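Local coordinates for histidine acid phosphatase (Hafnia alvei, PDB 4ARU), which belongs to branch 2 of the histidine phosphatase superfamily and carries a bound potassium ion in this model, at residues Ser314-Gln326 with Ala374-Asp386. Residues are numbered along the deposited sequence; the frame is centred on the assembly and turned at random. Where two conformers were deposited one is given.
Sequences SGMLGMTWTLPGQ and AGSVRLNIPGCSD. With K (potassium ion), chain E.
Leu379 sends both its methyl groups against Trp321 where the segment that follows helix 307-317 runs roughly antiparallel to the one that leaves strand 375-378, a strand of the mixed sheet in this histidine phosphatase fold. CD2 of Leu379 lies 3.8 Å from Trp321 CB and slants in on CE3, while CD1 reaches both the indole and, at 3.9 Å, SD of Met319. The Met319 chain runs straight through chi2 and bends at chi3 (-58°), crossing Leu379 at about a right angle and lying alongside Ile381, with SD 4.0 Å from Ile381 CG1. Further along, CG2 of Val377 meets both CD2 of Leu323 and, at 3.7 Å, CD of Pro324.

The two backbones are joined through water at Thr320 and Asn380, and again at Leu317 and Gly383. One water donates to Thr320 O and accepts from Asn380 N; another accepts from Thr320 N and donates to Asn380 O, so each residue has its peptide N-H and C=O bridged to the other's. A third joins Leu317 O to Gly383 N.

Behind these contacts, a Schellman motif ends the helix, with Met319 N hydrogen-bonded to Ser314 O and Gly318, the C-prime residue, at positive phi (66°), its O packed against CD of Pro382. Trp321 NE1 is held by Asn329 O, and on the other segment Val377 and Leu379 are paired by backbone hydrogen bonds with Met354 and Val352 of strand 348-356. The type I turn Ile381-Cys384 gives the potassium ion two carbonyl ligands, Ile381 O and Cys384 O; Gln387 OE1, two waters and Asn380 OD1 complete its shell. Cys384 is also tied to Cys393 by a disulfide. Asn380, its CG anti to the backbone N (chi1 -180°), places OD1 2.6 Å from the potassium ion.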
loop_
_atom_site.group_PDB
_atom_site.type_symbol
_atom_site.label_atom_id
_atom_site.label_comp_id
_atom_site.label_asym_id
_atom_site.label_seq_id
_atom_site.Cartn_x
_atom_site.Cartn_y
_atom_site.Cartn_z
ATOM N N SER A 314 4.209 -4.431 6.328
ATOM C CA SER A 314 5.605 -4.023 6.505
ATOM C C SER A 314 5.962 -3.885 7.982
ATOM O O SER A 314 7.022 -4.300 8.384
ATOM C CB SER A 314 5.877 -2.803 5.662
ATOM O OG SER A 314 5.535 -1.658 6.293
ATOM N N GLY A 315 5.098 -3.295 8.795
ATOM C CA GLY A 315 5.376 -3.158 10.207
ATOM C C GLY A 315 5.429 -4.491 10.929
ATOM O O GLY A 315 6.300 -4.708 11.791
ATOM N N MET A 316 4.519 -5.411 10.590
ATOM C CA MET A 316 4.494 -6.732 11.220
ATOM C C MET A 316 5.769 -7.528 10.938
ATOM O O MET A 316 6.264 -8.210 11.833
ATOM C CB MET A 316 3.290 -7.554 10.778
ATOM C CG MET A 316 1.981 -6.968 11.215
ATOM S SD MET A 316 0.573 -7.966 10.684
ATOM C CE MET A 316 0.622 -9.250 11.852
ATOM N N LEU A 317 6.271 -7.425 9.706
ATOM C CA LEU A 317 7.468 -8.147 9.262
ATOM C C LEU A 317 8.760 -7.318 9.430
ATOM O O LEU A 317 9.864 -7.846 9.189
ATOM C CB LEU A 317 7.317 -8.600 7.811
ATOM C CG LEU A 317 6.318 -9.743 7.599
ATOM C CD1 LEU A 317 6.105 -10.015 6.138
ATOM C CD2 LEU A 317 6.659 -11.005 8.369
ATOM N N GLY A 318 8.649 -6.084 9.942
ATOM C CA GLY A 318 9.829 -5.230 10.132
ATOM C C GLY A 318 10.503 -4.812 8.839
ATOM O O GLY A 318 11.721 -4.558 8.843
ATOM N N MET A 319 9.795 -4.800 7.715
ATOM C CA MET A 319 10.389 -4.483 6.387
ATOM C C MET A 319 10.308 -2.977 6.162
ATOM O O MET A 319 9.238 -2.370 6.355
ATOM C CB MET A 319 9.673 -5.224 5.269
ATOM C CG MET A 319 9.755 -6.731 5.418
ATOM S SD MET A 319 9.008 -7.631 4.032
ATOM C CE MET A 319 7.345 -6.993 4.087
ATOM N N THR A 320 11.407 -2.379 5.740
ATOM C CA THR A 320 11.406 -0.975 5.423
ATOM C C THR A 320 12.078 -0.849 4.077
ATOM O O THR A 320 12.886 -1.717 3.683
ATOM C CB THR A 320 12.108 -0.111 6.466
ATOM O OG1 THR A 320 13.414 -0.589 6.661
ATOM C CG2 THR A 320 11.390 -0.168 7.813
ATOM N N TRP A 321 11.749 0.214 3.376
ATOM C CA TRP A 321 12.265 0.438 2.042
ATOM C C TRP A 321 12.169 1.877 1.644
ATOM O O TRP A 321 11.415 2.685 2.238
ATOM C CB TRP A 321 11.574 -0.443 1.016
ATOM C CG TRP A 321 10.118 -0.181 0.883
ATOM C CD1 TRP A 321 9.517 0.814 0.160
ATOM C CD2 TRP A 321 9.038 -0.966 1.452
ATOM N NE1 TRP A 321 8.140 0.707 0.259
ATOM C CE2 TRP A 321 7.814 -0.368 1.036
ATOM C CE3 TRP A 321 8.988 -2.079 2.307
ATOM C CZ2 TRP A 321 6.581 -0.876 1.435
ATOM C CZ3 TRP A 321 7.746 -2.598 2.660
ATOM C CH2 TRP A 321 6.560 -1.988 2.240
ATOM N N THR A 322 12.975 2.213 0.630
ATOM C CA THR A 322 12.781 3.440 -0.157
ATOM C C THR A 322 12.799 3.022 -1.612
ATOM O O THR A 322 13.547 2.130 -2.031
ATOM C CB THR A 322 13.826 4.559 0.106
ATOM O OG1 THR A 322 13.400 5.795 -0.492
ATOM C CG2 THR A 322 15.166 4.250 -0.479
ATOM N N LEU A 323 11.906 3.614 -2.387
ATOM C CA LEU A 323 11.753 3.215 -3.784
ATOM C C LEU A 323 12.425 4.200 -4.737
ATOM O O LEU A 323 11.991 5.351 -4.863
ATOM C CB LEU A 323 10.262 3.146 -4.095
ATOM C CG LEU A 323 9.458 2.238 -3.177
ATOM C CD1 LEU A 323 7.982 2.253 -3.618
ATOM C CD2 LEU A 323 9.974 0.798 -3.169
ATOM N N PRO A 324 13.487 3.744 -5.436
ATOM C CA PRO A 324 14.104 4.642 -6.419
ATOM C C PRO A 324 13.078 5.174 -7.424
ATOM O O PRO A 324 12.281 4.420 -7.955
ATOM C CB PRO A 324 15.139 3.747 -7.126
ATOM C CG PRO A 324 15.498 2.791 -6.061
ATOM C CD PRO A 324 14.229 2.473 -5.311
ATOM N N GLY A 325 13.082 6.478 -7.616
ATOM C CA GLY A 325 12.182 7.118 -8.560
ATOM C C GLY A 325 10.750 7.292 -8.137
ATOM O O GLY A 325 9.929 7.783 -8.885
ATOM N N GLN A 326 10.463 6.963 -6.888
ATOM C CA GLN A 326 9.068 6.988 -6.395
ATOM C C GLN A 326 9.053 7.483 -4.946
ATOM O O GLN A 326 9.335 6.697 -4.018
ATOM C CB GLN A 326 8.473 5.596 -6.548
ATOM C CG GLN A 326 7.069 5.429 -5.987
ATOM C CD GLN A 326 6.126 6.504 -6.483
ATOM O OE1 GLN A 326 5.860 7.494 -5.795
ATOM N NE2 GLN A 326 5.582 6.310 -7.677
ATOM N N ALA A 374 9.068 -2.358 -14.605
ATOM C CA ALA A 374 8.650 -1.687 -13.351
ATOM C C ALA A 374 9.832 -1.646 -12.393
ATOM O O ALA A 374 10.765 -2.456 -12.468
ATOM C CB ALA A 374 7.495 -2.417 -12.738
ATOM N N GLY A 375 9.778 -0.723 -11.453
ATOM C CA GLY A 375 10.710 -0.716 -10.340
ATOM C C GLY A 375 10.476 -1.919 -9.468
ATOM O O GLY A 375 9.369 -2.468 -9.359
ATOM N N SER A 376 11.551 -2.375 -8.829
ATOM C CA SER A 376 11.444 -3.495 -7.898
ATOM C C SER A 376 12.560 -3.359 -6.878
ATOM O O SER A 376 13.697 -3.135 -7.252
ATOM C CB SER A 376 11.501 -4.851 -8.628
ATOM O OG SER A 376 11.333 -5.980 -7.770
ATOM N N VAL A 377 12.217 -3.495 -5.600
ATOM C CA VAL A 377 13.190 -3.468 -4.516
ATOM C C VAL A 377 13.063 -4.782 -3.764
ATOM O O VAL A 377 11.981 -5.121 -3.280
ATOM C CB VAL A 377 12.947 -2.281 -3.575
ATOM C CG1 VAL A 377 13.880 -2.338 -2.379
ATOM C CG2 VAL A 377 13.172 -0.981 -4.332
ATOM N N ARG A 378 14.157 -5.515 -3.644
ATOM C CA ARG A 378 14.182 -6.744 -2.891
ATOM C C ARG A 378 14.274 -6.391 -1.404
ATOM O O ARG A 378 15.104 -5.572 -1.006
ATOM C CB ARG A 378 15.393 -7.578 -3.308
ATOM C CG ARG A 378 15.208 -9.053 -3.014
ATOM C CD ARG A 378 16.114 -9.922 -3.872
ATOM N NE ARG A 378 17.517 -9.610 -3.660
ATOM C CZ ARG A 378 18.539 -10.079 -4.383
ATOM N NH1 ARG A 378 18.335 -10.901 -5.407
ATOM N NH2 ARG A 378 19.785 -9.740 -4.064
ATOM N N LEU A 379 13.457 -7.014 -0.588
ATOM C CA LEU A 379 13.344 -6.675 0.828
ATOM C C LEU A 379 14.022 -7.624 1.790
ATOM O O LEU A 379 13.933 -8.864 1.715
ATOM C CB LEU A 379 11.855 -6.569 1.213
ATOM C CG LEU A 379 11.071 -5.578 0.342
ATOM C CD1 LEU A 379 9.589 -5.578 0.754
ATOM C CD2 LEU A 379 11.607 -4.178 0.472
ATOM N N ASN A 380 14.632 -7.001 2.784
ATOM C CA ASN A 380 15.188 -7.658 3.930
ATOM C C ASN A 380 14.111 -7.846 4.973
ATOM O O ASN A 380 13.329 -6.932 5.236
ATOM C CB ASN A 380 16.297 -6.803 4.542
ATOM C CG ASN A 380 16.925 -7.455 5.756
ATOM O OD1 ASN A 380 17.322 -8.599 5.687
ATOM N ND2 ASN A 380 17.048 -6.714 6.857
ATOM N N ILE A 381 14.050 -9.024 5.546
ATOM C CA ILE A 381 13.205 -9.315 6.706
ATOM C C ILE A 381 14.122 -9.436 7.914
ATOM O O ILE A 381 14.850 -10.417 8.034
ATOM C CB ILE A 381 12.361 -10.599 6.528
ATOM C CG1 ILE A 381 11.483 -10.533 5.275
ATOM C CG2 ILE A 381 11.568 -10.898 7.817
ATOM C CD1 ILE A 381 10.902 -11.878 4.906
ATOM N N PRO A 382 14.142 -8.428 8.786
ATOM C CA PRO A 382 15.210 -8.452 9.798
ATOM C C PRO A 382 15.142 -9.615 10.752
ATOM O O PRO A 382 16.194 -10.122 11.176
ATOM C CB PRO A 382 15.051 -7.106 10.521
ATOM C CG PRO A 382 14.332 -6.255 9.586
ATOM C CD PRO A 382 13.450 -7.126 8.751
ATOM N N GLY A 383 13.953 -10.083 11.068
ATOM C CA GLY A 383 13.840 -11.206 11.934
ATOM C C GLY A 383 14.289 -12.524 11.328
ATOM O O GLY A 383 14.453 -13.513 12.048
ATOM N N CYS A 384 14.397 -12.561 9.993
ATOM C CA CYS A 384 14.830 -13.783 9.256
ATOM C C CYS A 384 16.352 -13.754 9.172
ATOM O O CYS A 384 16.929 -13.349 8.170
ATOM C CB CYS A 384 14.156 -13.831 7.866
ATOM S SG CYS A 384 14.374 -15.462 7.064
ATOM N N SER A 385 16.976 -14.166 10.255
ATOM C CA SER A 385 18.431 -14.089 10.354
ATOM C C SER A 385 19.141 -15.160 9.509
ATOM O O SER A 385 20.364 -15.151 9.354
ATOM C CB SER A 385 18.825 -14.105 11.824
ATOM O OG SER A 385 18.337 -15.254 12.516
ATOM N N ASP A 386 18.360 -16.103 8.988
ATOM C CA ASP A 386 18.870 -17.088 8.010
ATOM C C ASP A 386 18.591 -16.694 6.550
ATOM O O ASP A 386 18.971 -17.443 5.640
ATOM C CB ASP A 386 18.449 -18.522 8.361
ATOM C CG ASP A 386 17.040 -18.629 8.798
ATOM O OD1 ASP A 386 16.277 -17.661 8.563
ATOM O OD2 ASP A 386 16.670 -19.668 9.366
HETATM K K K E . 17.392 -10.842 7.075
HETATM O O HOH W 1 11.215 -9.241 10.983
HETATM O O HOH W 2 14.794 -4.072 2.846
HETATM O O HOH W 3 13.672 -4.225 5.692
HETATM O O HOH W 4 18.444 -10.283 9.529
HETATM O O HOH W 5 19.960 -11.289 6.300
#